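PDB 6ILS: ribokinase from Arabidopsis thaliana, which catalyses the magnesium-dependent transfer of a phosphoryl group from ATP to O-5 of D-ribose, giving D-ribose 5-phosphate. Local coordinates for residues B[9-14]-B[38-43]; B[46-51]-B[79-83]; B[56-62]-B[82-88]. One frame throughout, in Å; residues are numbered along the deposited sequence.

Contact 1 of 3, residues B[9-14]-B[38-43]. With RIB (alpha-D-ribofuranose), chain F.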
ATOM      1  N   GLY B   9     -16.575  13.101   0.623  1.00 15.05           N
ATOM      2  CA  GLY B   9     -15.261  13.203   1.196  1.00 13.52           C
ATOM      3  C   GLY B   9     -14.296  12.158   0.701  1.00 18.92           C
ATOM      4  O   GLY B   9     -14.418  11.660  -0.424  1.00 16.93           O
ATOM      5  N   SER B  10     -13.354  11.813   1.574  1.00 16.69           N
ATOM      6  CA  SER B  10     -12.180  11.019   1.217  1.00 17.20           C
ATOM      7  C   SER B  10     -12.310   9.513   1.408  1.00 18.25           C
ATOM      8  O   SER B  10     -13.028   9.043   2.284  1.00 16.10           O
ATOM      9  CB  SER B  10     -11.003  11.474   2.041  1.00 18.45           C
ATOM     10  OG  SER B  10     -11.316  11.353   3.429  1.00 19.11           O
ATOM     11  N   ALA B  11     -11.549   8.775   0.608  1.00 18.49           N
ATOM     12  CA  ALA B  11     -11.382   7.340   0.769  1.00 18.26           C
ATOM     13  C   ALA B  11      -9.894   7.034   0.644  1.00 18.73           C
ATOM     14  O   ALA B  11      -9.272   7.443  -0.318  1.00 17.21           O
ATOM     15  CB  ALA B  11     -12.194   6.564  -0.273  1.00 18.87           C
ATOM     16  N   ASN B  12      -9.332   6.361   1.651  1.00 18.55           N
ATOM     17  CA  ASN B  12      -7.914   6.007   1.706  1.00 21.13           C
ATOM     18  C   ASN B  12      -7.714   4.524   1.918  1.00 22.55           C
ATOM     19  O   ASN B  12      -8.458   3.909   2.675  1.00 21.72           O
ATOM     20  CB  ASN B  12      -7.196   6.715   2.872  1.00 21.71           C
ATOM     21  CG  ASN B  12      -7.073   8.200   2.684  1.00 25.25           C
ATOM     22  OD1 ASN B  12      -6.965   8.694   1.562  1.00 26.15           O
ATOM     23  ND2 ASN B  12      -7.048   8.930   3.799  1.00 23.89           N
ATOM     24  N   ALA B  13      -6.690   3.955   1.293  1.00 23.44           N
ATOM     25  CA  ALA B  13      -6.176   2.685   1.787  1.00 22.26           C
ATOM     26  C   ALA B  13      -5.177   3.036   2.883  1.00 22.30           C
ATOM     27  O   ALA B  13      -4.259   3.813   2.661  1.00 27.18           O
ATOM     28  CB  ALA B  13      -5.517   1.876   0.674  1.00 22.16           C
ATOM     29  N   ASP B  14      -5.381   2.482   4.067  1.00 25.94           N
ATOM     30  CA  ASP B  14      -4.508   2.750   5.197  1.00 30.79           C
ATOM     31  C   ASP B  14      -3.433   1.669   5.286  1.00 29.89           C
ATOM     32  O   ASP B  14      -3.750   0.522   5.571  1.00 30.22           O
ATOM     33  CB  ASP B  14      -5.325   2.814   6.487  1.00 30.72           C
ATOM     34  CG  ASP B  14      -6.181   4.085   6.583  1.00 32.41           C
ATOM     35  OD1 ASP B  14      -5.819   5.098   5.938  1.00 32.42           O
ATOM     36  OD2 ASP B  14      -7.191   4.065   7.321  1.00 33.19           O
ATOM     37  N   ALA B  38      -9.266  -0.624   4.571  1.00 29.42           N
ATOM     38  CA  ALA B  38     -10.124   0.413   4.024  1.00 28.97           C
ATOM     39  C   ALA B  38     -10.321   1.517   5.052  1.00 23.94           C
ATOM     40  O   ALA B  38     -10.629   1.248   6.210  1.00 26.25           O
ATOM     41  CB  ALA B  38     -11.450  -0.165   3.617  1.00 27.64           C
ATOM     42  N   GLY B  39     -10.152   2.765   4.629  1.00 25.40           N
ATOM     43  CA  GLY B  39     -10.280   3.877   5.551  1.00 22.43           C
ATOM     44  C   GLY B  39     -10.462   5.190   4.815  1.00 18.44           C
ATOM     45  O   GLY B  39     -10.985   5.227   3.703  1.00 17.96           O
ATOM     46  N   GLY B  40      -9.990   6.261   5.433  1.00 23.48           N
ATOM     47  CA  GLY B  40     -10.295   7.597   4.968  1.00 20.27           C
ATOM     48  C   GLY B  40     -11.461   8.143   5.769  1.00 17.53           C
ATOM     49  O   GLY B  40     -12.434   7.425   6.030  1.00 16.86           O
ATOM     50  N   LYS B  41     -11.408   9.428   6.125  1.00 18.26           N
ATOM     51  CA  LYS B  41     -12.459   9.984   6.993  1.00 17.26           C
ATOM     52  C   LYS B  41     -13.829   9.911   6.345  1.00 15.12           C
ATOM     53  O   LYS B  41     -14.795   9.589   7.004  1.00 16.29           O
ATOM     54  CB  LYS B  41     -12.122  11.431   7.403  1.00 13.40           C
ATOM     55  CG  LYS B  41     -10.966  11.451   8.382  1.00 20.77           C
ATOM     56  CD  LYS B  41     -10.454  12.828   8.738  1.00 21.72           C
ATOM     57  CE  LYS B  41      -9.221  12.675   9.660  1.00 23.53           C
ATOM     58  NZ  LYS B  41      -9.579  12.022  10.964  1.00 30.86           N
ATOM     59  N   GLY B  42     -13.917  10.162   5.045  1.00 14.82           N
ATOM     60  CA  GLY B  42     -15.196  10.122   4.363  1.00 15.11           C
ATOM     61  C   GLY B  42     -15.753   8.715   4.288  1.00 15.78           C
ATOM     62  O   GLY B  42     -16.913   8.496   4.608  1.00 14.44           O
ATOM     63  N   ALA B  43     -14.931   7.763   3.846  1.00 16.63           N
ATOM     64  CA  ALA B  43     -15.399   6.383   3.738  1.00 17.30           C
ATOM     65  C   ALA B  43     -15.752   5.844   5.128  1.00 14.78           C
ATOM     66  O   ALA B  43     -16.728   5.115   5.273  1.00 16.54           O
ATOM     67  CB  ALA B  43     -14.336   5.479   3.051  1.00 15.53           C
TER
HETATM   68  O5  RIB F 402      -9.993   9.153  10.877  1.00 23.86           O
HETATM   69  C5  RIB F 402      -9.352   8.031  10.331  1.00 29.46           C
HETATM   70  C4  RIB F 402      -8.863   8.318   9.063  1.00 31.25           C
HETATM   71  O4  RIB F 402      -7.983   9.543   9.036  1.00 37.35           O
HETATM   72  C3  RIB F 402      -7.858   7.138   8.710  1.00 35.27           C
HETATM   73  O3  RIB F 402      -8.661   6.013   8.105  1.00 32.26           O
HETATM   74  C2  RIB F 402      -6.948   7.643   8.008  1.00 35.67           C
HETATM   75  O2  RIB F 402      -6.975   7.191   6.596  1.00 29.15           O
HETATM   76  C1  RIB F 402      -7.101   9.302   8.101  1.00 36.28           C
HETATM   77  O1  RIB F 402      -7.530   9.811   6.891  1.00 29.79           O
HETATM   78  O   HOH W   1      -8.497   1.623   8.949  1.00 39.78           O

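Contact 2 of 3, residues B[46-51]-B[79-83]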
ATOM      1  N   ALA B  46     -19.186   7.218   6.116  1.00 15.54           N
ATOM      2  CA  ALA B  46     -20.243   6.574   5.355  1.00 17.35           C
ATOM      3  C   ALA B  46     -20.455   5.139   5.832  1.00 16.14           C
ATOM      4  O   ALA B  46     -21.595   4.689   5.986  1.00 15.57           O
ATOM      5  CB  ALA B  46     -19.919   6.587   3.854  1.00 14.99           C
ATOM      6  N   ALA B  47     -19.355   4.415   6.049  1.00 15.89           N
ATOM      7  CA  ALA B  47     -19.480   3.047   6.571  1.00 15.56           C
ATOM      8  C   ALA B  47     -20.228   3.012   7.900  1.00 19.04           C
ATOM      9  O   ALA B  47     -21.088   2.149   8.130  1.00 19.35           O
ATOM     10  CB  ALA B  47     -18.118   2.403   6.724  1.00 15.96           C
ATOM     11  N   CYS B  48     -19.919   3.968   8.767  1.00 15.35           N
ATOM     12  CA  CYS B  48     -20.606   4.055  10.055  1.00 16.55           C
ATOM     13  C   CYS B  48     -22.103   4.249   9.902  1.00 17.62           C
ATOM     14  O   CYS B  48     -22.907   3.511  10.479  1.00 15.22           O
ATOM     15  CB  CYS B  48     -19.998   5.186  10.879  1.00 14.06           C
ATOM     16  SG  CYS B  48     -20.853   5.478  12.430  1.00 19.10           S
ATOM     17  N   GLY B  49     -22.476   5.248   9.116  1.00 13.80           N
ATOM     18  CA  GLY B  49     -23.870   5.525   8.852  1.00 16.07           C
ATOM     19  C   GLY B  49     -24.594   4.298   8.337  1.00 19.46           C
ATOM     20  O   GLY B  49     -25.658   3.958   8.832  1.00 17.78           O
ATOM     21  N   ALA B  50     -24.003   3.637   7.348  1.00 18.66           N
ATOM     22  CA  ALA B  50     -24.593   2.428   6.733  1.00 17.28           C
ATOM     23  C   ALA B  50     -24.778   1.314   7.766  1.00 17.26           C
ATOM     24  O   ALA B  50     -25.839   0.747   7.823  1.00 18.71           O
ATOM     25  CB  ALA B  50     -23.748   1.965   5.594  1.00 17.86           C
ATOM     26  N   LYS B  51     -23.790   1.105   8.624  1.00 16.70           N
ATOM     27  CA  LYS B  51     -23.855   0.052   9.675  1.00 19.64           C
ATOM     28  C   LYS B  51     -24.905   0.386  10.733  1.00 20.93           C
ATOM     29  O   LYS B  51     -25.431  -0.525  11.311  1.00 21.28           O
ATOM     30  CB  LYS B  51     -22.499  -0.160  10.335  1.00 18.18           C
ATOM     31  CG  LYS B  51     -21.457  -0.784   9.436  1.00 25.65           C
ATOM     32  CD  LYS B  51     -20.643  -1.810  10.158  1.00 35.79           C
ATOM     33  CE  LYS B  51     -19.353  -2.182   9.473  1.00 37.71           C
ATOM     34  NZ  LYS B  51     -18.543  -3.057  10.342  1.00 41.08           N
ATOM     35  N   GLY B  79     -20.334  -5.455   1.964  1.00 32.25           N
ATOM     36  CA  GLY B  79     -19.696  -4.930   3.155  1.00 27.23           C
ATOM     37  C   GLY B  79     -20.687  -4.152   3.997  1.00 32.05           C
ATOM     38  O   GLY B  79     -21.648  -4.717   4.537  1.00 29.17           O
ATOM     39  N   CYS B  80     -20.474  -2.845   4.104  1.00 24.23           N
ATOM     40  CA  CYS B  80     -21.300  -2.026   4.987  1.00 24.04           C
ATOM     41  C   CYS B  80     -22.680  -1.680   4.432  1.00 22.14           C
ATOM     42  O   CYS B  80     -23.580  -1.342   5.197  1.00 26.50           O
ATOM     43  CB  CYS B  80     -20.570  -0.728   5.334  1.00 25.85           C
ATOM     44  SG  CYS B  80     -19.000  -0.995   6.139  1.00 31.10           S
ATOM     45  N   GLY B  81     -22.858  -1.729   3.116  1.00 22.73           N
ATOM     46  CA  GLY B  81     -24.164  -1.405   2.562  1.00 23.83           C
ATOM     47  C   GLY B  81     -24.322   0.065   2.202  1.00 22.10           C
ATOM     48  O   GLY B  81     -25.432   0.592   2.119  1.00 21.51           O
ATOM     49  N   VAL B  82     -23.198   0.737   1.996  1.00 22.62           N
ATOM     50  CA  VAL B  82     -23.219   2.127   1.538  1.00 19.21           C
ATOM     51  C   VAL B  82     -23.700   2.161   0.091  1.00 22.89           C
ATOM     52  O   VAL B  82     -23.283   1.332  -0.712  1.00 20.15           O
ATOM     53  CB  VAL B  82     -21.821   2.771   1.637  1.00 18.10           C
ATOM     54  CG1 VAL B  82     -21.830   4.199   1.058  1.00 16.44           C
ATOM     55  CG2 VAL B  82     -21.295   2.736   3.086  1.00 17.03           C
ATOM     56  N   HIS B  83     -24.597   3.087  -0.247  1.00 20.63           N
ATOM     57  CA  HIS B  83     -24.938   3.304  -1.653  1.00 22.77           C
ATOM     58  C   HIS B  83     -23.773   3.992  -2.356  1.00 23.22           C
ATOM     59  O   HIS B  83     -23.370   5.094  -1.968  1.00 20.46           O
ATOM     60  CB  HIS B  83     -26.215   4.131  -1.786  1.00 24.70           C
ATOM     61  CG  HIS B  83     -27.437   3.432  -1.281  1.00 27.22           C
ATOM     62  ND1 HIS B  83     -27.776   3.400   0.055  1.00 31.56           N
ATOM     63  CD2 HIS B  83     -28.395   2.728  -1.929  1.00 30.74           C
ATOM     64  CE1 HIS B  83     -28.894   2.712   0.208  1.00 31.79           C
ATOM     65  NE2 HIS B  83     -29.290   2.292  -0.980  1.00 36.51           N
TER

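Contact 3 of 3, residues B[56-62]-B[82-88]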
ATOM      1  N   THR B  56     -27.436   5.556   3.424  1.00 19.69           N
ATOM      2  CA  THR B  56     -26.202   6.346   3.362  1.00 19.07           C
ATOM      3  C   THR B  56     -25.536   6.278   1.987  1.00 20.02           C
ATOM      4  O   THR B  56     -25.316   5.185   1.454  1.00 20.57           O
ATOM      5  CB  THR B  56     -25.198   5.862   4.430  1.00 19.38           C
ATOM      6  OG1 THR B  56     -25.768   6.035   5.734  1.00 22.44           O
ATOM      7  CG2 THR B  56     -23.898   6.651   4.351  1.00 19.21           C
ATOM      8  N   TYR B  57     -25.226   7.443   1.420  1.00 17.51           N
ATOM      9  CA  TYR B  57     -24.505   7.567   0.165  1.00 19.35           C
ATOM     10  C   TYR B  57     -23.110   8.112   0.430  1.00 20.66           C
ATOM     11  O   TYR B  57     -22.943   9.012   1.254  1.00 18.22           O
ATOM     12  CB  TYR B  57     -25.229   8.527  -0.801  1.00 20.19           C
ATOM     13  CG  TYR B  57     -26.467   7.939  -1.408  1.00 21.35           C
ATOM     14  CD1 TYR B  57     -27.633   7.819  -0.665  1.00 22.30           C
ATOM     15  CD2 TYR B  57     -26.472   7.483  -2.717  1.00 22.28           C
ATOM     16  CE1 TYR B  57     -28.767   7.262  -1.204  1.00 28.46           C
ATOM     17  CE2 TYR B  57     -27.609   6.921  -3.269  1.00 23.63           C
ATOM     18  CZ  TYR B  57     -28.751   6.818  -2.510  1.00 26.65           C
ATOM     19  OH  TYR B  57     -29.885   6.264  -3.044  1.00 29.22           O
ATOM     20  N   PHE B  58     -22.120   7.595  -0.288  1.00 18.46           N
ATOM     21  CA  PHE B  58     -20.780   8.150  -0.243  1.00 17.87           C
ATOM     22  C   PHE B  58     -20.476   8.765  -1.598  1.00 19.80           C
ATOM     23  O   PHE B  58     -20.570   8.088  -2.626  1.00 18.79           O
ATOM     24  CB  PHE B  58     -19.737   7.072   0.112  1.00 16.98           C
ATOM     25  CG  PHE B  58     -18.310   7.552   0.013  1.00 15.16           C
ATOM     26  CD1 PHE B  58     -17.874   8.631   0.775  1.00 15.46           C
ATOM     27  CD2 PHE B  58     -17.408   6.920  -0.815  1.00 15.91           C
ATOM     28  CE1 PHE B  58     -16.577   9.097   0.703  1.00 17.12           C
ATOM     29  CE2 PHE B  58     -16.091   7.370  -0.896  1.00 20.69           C
ATOM     30  CZ  PHE B  58     -15.667   8.457  -0.126  1.00 18.86           C
ATOM     31  N   VAL B  59     -20.141  10.052  -1.591  1.00 19.04           N
ATOM     32  CA  VAL B  59     -19.691  10.745  -2.790  1.00 17.74           C
ATOM     33  C   VAL B  59     -18.189  10.970  -2.716  1.00 19.45           C
ATOM     34  O   VAL B  59     -17.674  11.681  -1.837  1.00 16.66           O
ATOM     35  CB  VAL B  59     -20.410  12.098  -2.969  1.00 17.23           C
ATOM     36  CG1 VAL B  59     -19.910  12.806  -4.247  1.00 20.02           C
ATOM     37  CG2 VAL B  59     -21.907  11.895  -2.977  1.00 19.99           C
ATOM     38  N   GLY B  60     -17.455  10.351  -3.630  1.00 17.73           N
ATOM     39  CA  GLY B  60     -16.019  10.383  -3.520  1.00 19.33           C
ATOM     40  C   GLY B  60     -15.371   9.990  -4.832  1.00 20.22           C
ATOM     41  O   GLY B  60     -16.061   9.591  -5.764  1.00 19.22           O
ATOM     42  N   ARG B  61     -14.047  10.090  -4.871  1.00 18.01           N
ATOM     43  CA  ARG B  61     -13.252   9.800  -6.070  1.00 18.77           C
ATOM     44  C   ARG B  61     -12.200   8.758  -5.764  1.00 23.49           C
ATOM     45  O   ARG B  61     -11.431   8.913  -4.813  1.00 21.38           O
ATOM     46  CB  ARG B  61     -12.568  11.063  -6.591  1.00 19.59           C
ATOM     47  CG  ARG B  61     -13.530  12.104  -7.126  1.00 23.84           C
ATOM     48  CD  ARG B  61     -14.346  11.512  -8.249  1.00 29.79           C
ATOM     49  NE  ARG B  61     -15.267  12.476  -8.836  1.00 29.39           N
ATOM     50  CZ  ARG B  61     -16.535  12.600  -8.469  1.00 31.43           C
ATOM     51  NH1 ARG B  61     -17.029  11.831  -7.499  1.00 25.85           N
ATOM     52  NH2 ARG B  61     -17.311  13.497  -9.068  1.00 35.80           N
ATOM     53  N   LEU B  62     -12.161   7.715  -6.591  1.00 23.17           N
ATOM     54  CA  LEU B  62     -11.208   6.627  -6.442  1.00 21.20           C
ATOM     55  C   LEU B  62     -10.345   6.503  -7.683  1.00 26.38           C
ATOM     56  O   LEU B  62     -10.751   6.945  -8.751  1.00 25.19           O
ATOM     57  CB  LEU B  62     -11.933   5.301  -6.210  1.00 23.66           C
ATOM     58  CG  LEU B  62     -12.826   5.232  -4.980  1.00 23.17           C
ATOM     59  CD1 LEU B  62     -13.470   3.859  -4.912  1.00 24.80           C
ATOM     60  CD2 LEU B  62     -11.973   5.496  -3.757  1.00 19.47           C
ATOM     61  N   VAL B  82     -23.198   0.737   1.996  1.00 22.62           N
ATOM     62  CA  VAL B  82     -23.219   2.127   1.538  1.00 19.21           C
ATOM     63  C   VAL B  82     -23.700   2.161   0.091  1.00 22.89           C
ATOM     64  O   VAL B  82     -23.283   1.332  -0.712  1.00 20.15           O
ATOM     65  CB  VAL B  82     -21.821   2.771   1.637  1.00 18.10           C
ATOM     66  CG1 VAL B  82     -21.830   4.199   1.058  1.00 16.44           C
ATOM     67  CG2 VAL B  82     -21.295   2.736   3.086  1.00 17.03           C
ATOM     68  N   HIS B  83     -24.597   3.087  -0.247  1.00 20.63           N
ATOM     69  CA  HIS B  83     -24.938   3.304  -1.653  1.00 22.77           C
ATOM     70  C   HIS B  83     -23.773   3.992  -2.356  1.00 23.22           C
ATOM     71  O   HIS B  83     -23.370   5.094  -1.968  1.00 20.46           O
ATOM     72  CB  HIS B  83     -26.215   4.131  -1.786  1.00 24.70           C
ATOM     73  CG  HIS B  83     -27.437   3.432  -1.281  1.00 27.22           C
ATOM     74  ND1 HIS B  83     -27.776   3.400   0.055  1.00 31.56           N
ATOM     75  CD2 HIS B  83     -28.395   2.728  -1.929  1.00 30.74           C
ATOM     76  CE1 HIS B  83     -28.894   2.712   0.208  1.00 31.79           C
ATOM     77  NE2 HIS B  83     -29.290   2.292  -0.980  1.00 36.51           N
ATOM     78  N   LEU B  84     -23.232   3.346  -3.392  1.00 20.15           N
ATOM     79  CA  LEU B  84     -22.034   3.833  -4.060  1.00 23.42           C
ATOM     80  C   LEU B  84     -22.283   4.480  -5.428  1.00 23.84           C
ATOM     81  O   LEU B  84     -21.333   4.716  -6.168  1.00 22.28           O
ATOM     82  CB  LEU B  84     -21.032   2.684  -4.222  1.00 25.14           C
ATOM     83  CG  LEU B  84     -20.546   2.108  -2.878  1.00 24.27           C
ATOM     84  CD1 LEU B  84     -19.528   0.991  -3.073  1.00 27.43           C
ATOM     85  CD2 LEU B  84     -19.938   3.225  -2.050  1.00 24.10           C
ATOM     86  N   ASP B  85     -23.543   4.787  -5.742  1.00 27.40           N
ATOM     87  CA  ASP B  85     -23.896   5.307  -7.075  1.00 25.96           C
ATOM     88  C   ASP B  85     -23.054   6.512  -7.507  1.00 27.10           C
ATOM     89  O   ASP B  85     -22.779   6.681  -8.700  1.00 26.83           O
ATOM     90  CB  ASP B  85     -25.386   5.698  -7.160  1.00 28.31           C
ATOM     91  CG  ASP B  85     -26.305   4.780  -6.360  1.00 35.72           C
ATOM     92  OD1 ASP B  85     -25.836   3.838  -5.688  1.00 37.10           O
ATOM     93  OD2 ASP B  85     -27.534   4.977  -6.453  1.00 45.73           O
ATOM     94  N   TYR B  86     -22.645   7.352  -6.556  1.00 24.89           N
ATOM     95  CA  TYR B  86     -21.972   8.600  -6.897  1.00 24.86           C
ATOM     96  C   TYR B  86     -20.481   8.585  -6.635  1.00 26.10           C
ATOM     97  O   TYR B  86     -19.833   9.627  -6.598  1.00 29.21           O
ATOM     98  CB  TYR B  86     -22.614   9.762  -6.144  1.00 26.00           C
ATOM     99  CG  TYR B  86     -24.045   9.922  -6.537  1.00 26.25           C
ATOM    100  CD1 TYR B  86     -24.404  10.728  -7.609  1.00 32.93           C
ATOM    101  CD2 TYR B  86     -25.040   9.253  -5.856  1.00 24.72           C
ATOM    102  CE1 TYR B  86     -25.727  10.860  -7.986  1.00 33.98           C
ATOM    103  CE2 TYR B  86     -26.358   9.379  -6.225  1.00 28.64           C
ATOM    104  CZ  TYR B  86     -26.697  10.178  -7.289  1.00 31.55           C
ATOM    105  OH  TYR B  86     -28.024  10.297  -7.645  1.00 34.81           O
ATOM    106  N   VAL B  87     -19.935   7.392  -6.469  1.00 25.13           N
ATOM    107  CA  VAL B  87     -18.499   7.233  -6.449  1.00 24.75           C
ATOM    108  C   VAL B  87     -18.037   7.183  -7.897  1.00 29.59           C
ATOM    109  O   VAL B  87     -18.624   6.476  -8.712  1.00 31.35           O
ATOM    110  CB  VAL B  87     -18.066   5.949  -5.709  1.00 25.17           C
ATOM    111  CG1 VAL B  87     -16.559   5.793  -5.786  1.00 30.84           C
ATOM    112  CG2 VAL B  87     -18.535   5.979  -4.240  1.00 24.05           C
ATOM    113  N   ARG B  88     -17.013   7.955  -8.223  1.00 25.08           N
ATOM    114  CA  ARG B  88     -16.423   7.896  -9.551  1.00 30.01           C
ATOM    115  C   ARG B  88     -14.968   7.492  -9.450  1.00 29.55           C
ATOM    116  O   ARG B  88     -14.273   7.896  -8.519  1.00 26.01           O
ATOM    117  CB  ARG B  88     -16.537   9.243 -10.267  1.00 31.70           C
ATOM    118  CG  ARG B  88     -17.944   9.637 -10.637  1.00 40.16           C
ATOM    119  CD  ARG B  88     -17.940  10.827 -11.587  1.00 49.86           C
ATOM    120  NE  ARG B  88     -19.295  11.302 -11.866  1.00 69.23           N
ATOM    121  CZ  ARG B  88     -19.591  12.256 -12.745  1.00 66.81           C
ATOM    122  NH1 ARG B  88     -18.625  12.839 -13.444  1.00 68.31           N
ATOM    123  NH2 ARG B  88     -20.855  12.622 -12.929  1.00 69.19           N
TER
HETATM  124  O   HOH W   2     -22.995   7.326  -3.785  1.00 21.60           O
HETATM  125  O   HOH W   3     -19.988  11.818  -7.954  1.00 40.18           O

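Contact 1 of 3, residues B[9-14]-B[38-43]
Ribose sits where these two segments join and draws polar groups from both. The carboxylate of Asp14 takes two sugar hydroxyls at once, O2 of the ribose giving a very short hydrogen bond to Asp14 OD1 (2.5 Å) and O3 one to Asp14 OD2 (2.6 Å). Gly40 N donates to the ribose O3 (3.0 Å), and Lys41 NZ reaches O5, the hydroxyl to be phosphorylated, at 2.9 Å. Glu144 and Asp259, the predicted proton acceptor, hydrogen-bond the sugar from elsewhere in the chain.

The two segments are also bonded directly to each other. Asn12 and Gly39 form an antiparallel hydrogen-bonded pair (Asn12 N to Gly39 O 2.9 Å, Gly39 N to Asn12 O 2.8 Å). Beyond it Gly40 takes the N-cap position of the helix, whose first turn is held by Ser10: Ala43 N donates to Ser10 O (2.8 Å) and Gly42 N to Ser10 OG (3.3 Å), while that hydroxyl is also bonded to Glu144. Glycine is needed here, since a CB on Gly39 would strike Asp14 OD2, one on Gly40 Asn12 N, and one on Gly42 Ser10 N. The Gly39-Gly40 pair ahead of the helix is part of the sugar-binding site of this PfkB-family kinase.

Small alanines close the packing, Ala11 CB lying 4.1 Å from Ala43 CB. Helix 66-75 lies against both alanines, Phe58 and Leu62 of strand 56-63 touch Ala11, and strand 12-18 runs between strands 33-39 and 96-102.

Contact 2 of 3, residues B[46-51]-B[79-83]
This is an apolar helix-to-loop contact, without a hydrogen bond between its segments: the last turns of helix 41-51 rest on the loop that leads from helix 66-75 to strand 87-90. Alanine suits the helix surface because its short side chain lets the loop come close. Ala50 CB lies 3.3 Å from Cys80 O and 3.6 Å from Val82 CG2, and Val82 CG2 also approaches Ala46 O at 3.5 Å, so the valine fits between two residues one turn apart. Cys80 extends the contact along the helix, its SG 3.6 Å from both Ala47 CB and Lys51 CE. Lysine serves at this edge because its aliphatic chain can pack on sulfur while NZ goes on to hydrogen-bond the carbonyls of Ile296 and Met299. Gly81 turns the loop between the two apolar side chains with a positive phi of 91°, where a CB would jam against Cys80 O, so glycine suits the place. Leu75 of helix 66-75 touches Ala47 and Val82, and Phe58 of strand 56-63 packs against Ala46 and Val82.

Contact 3 of 3, residues B[56-62]-B[82-88]
Tyr57, Arg88 and His83 lose the most surface where segment 56-62, on strand 56-63, meets the segment that leads into strand 87-90. Tyr57 lies over His83 in an offset stack, with ring centroids 4.7 Å apart and planes at 18°, and His83 CB sits 3.5 Å from the Tyr57 ring centroid in a CH-pi contact. The bridged backbones bring Tyr57 CA and His83 CA to 4.7 Å, close enough for two flat rings to stack: His83 N donates to Thr56 O (2.8 Å) and Phe58 N to His83 O (3.3 Å). The imidazole adds a weak bond from His83 ND1 to Thr56 O (3.3 Å).

Past His83 the chain makes a type I turn from Leu84 to Val87, closed by Val87 N to Leu84 O (3.0 Å). Water 2 fills the gap, donating to Phe58 O (2.8 Å) and His83 O (2.9 Å) and accepting from Tyr86 N (2.8 Å). Farther along, Arg61 and Arg88 form a parallel pair: Arg88 N donates to Gly60 O (3.1 Å) and Leu62 N to Arg88 O (2.9 Å). Arg88 CD lies over one face of the Arg61 guanidinium, 3.7 Å from Arg61 NH2. Arg61 NH2 and Arg88 NE are 4.1 Å apart; Asp129 forms a salt bridge with Arg88, which should offset some of the like charge.

On the face of Phe58 and Leu62, Val87 supplies branched apolar carbon, CG2 meeting Phe58 CD2 and CG1 meeting Leu62 CD1, both at 3.7 Å.

The chemistry of this beta-alpha-beta unit is thus uneven: main-chain bonds join the two chains at a single bridge by His83 and again at the parallel Arg61-Arg88 pair, and a water links them where the incoming chain turns.

Overall arrangement
The three contacts follow the chain outward from the sugar. Contact 1 supplies five of the eight residues of the ribose pocket; its helix 41-51 continues into contact 2, whose centre is about 13 Å from that of contact 1, and strand 56-63 then carries contact 3, about 12 Å from contact 1 and 10 Å from contact 2, centre to centre. Contacts 2 and 3 share Val82 and His83, and Ala46 CB packs 3.8 Å from Phe58 CB. Contact 3 also meets contact 1 directly: Gly9 N lies 3.0 Å from Val59 O, a probable hydrogen bond, and Ala11 CB 3.7 Å from Leu62 CD2. Only contact 1 touches ribose; the nearest approaches of the Ala47 and Phe58 side chains are about 10 and 11 Å.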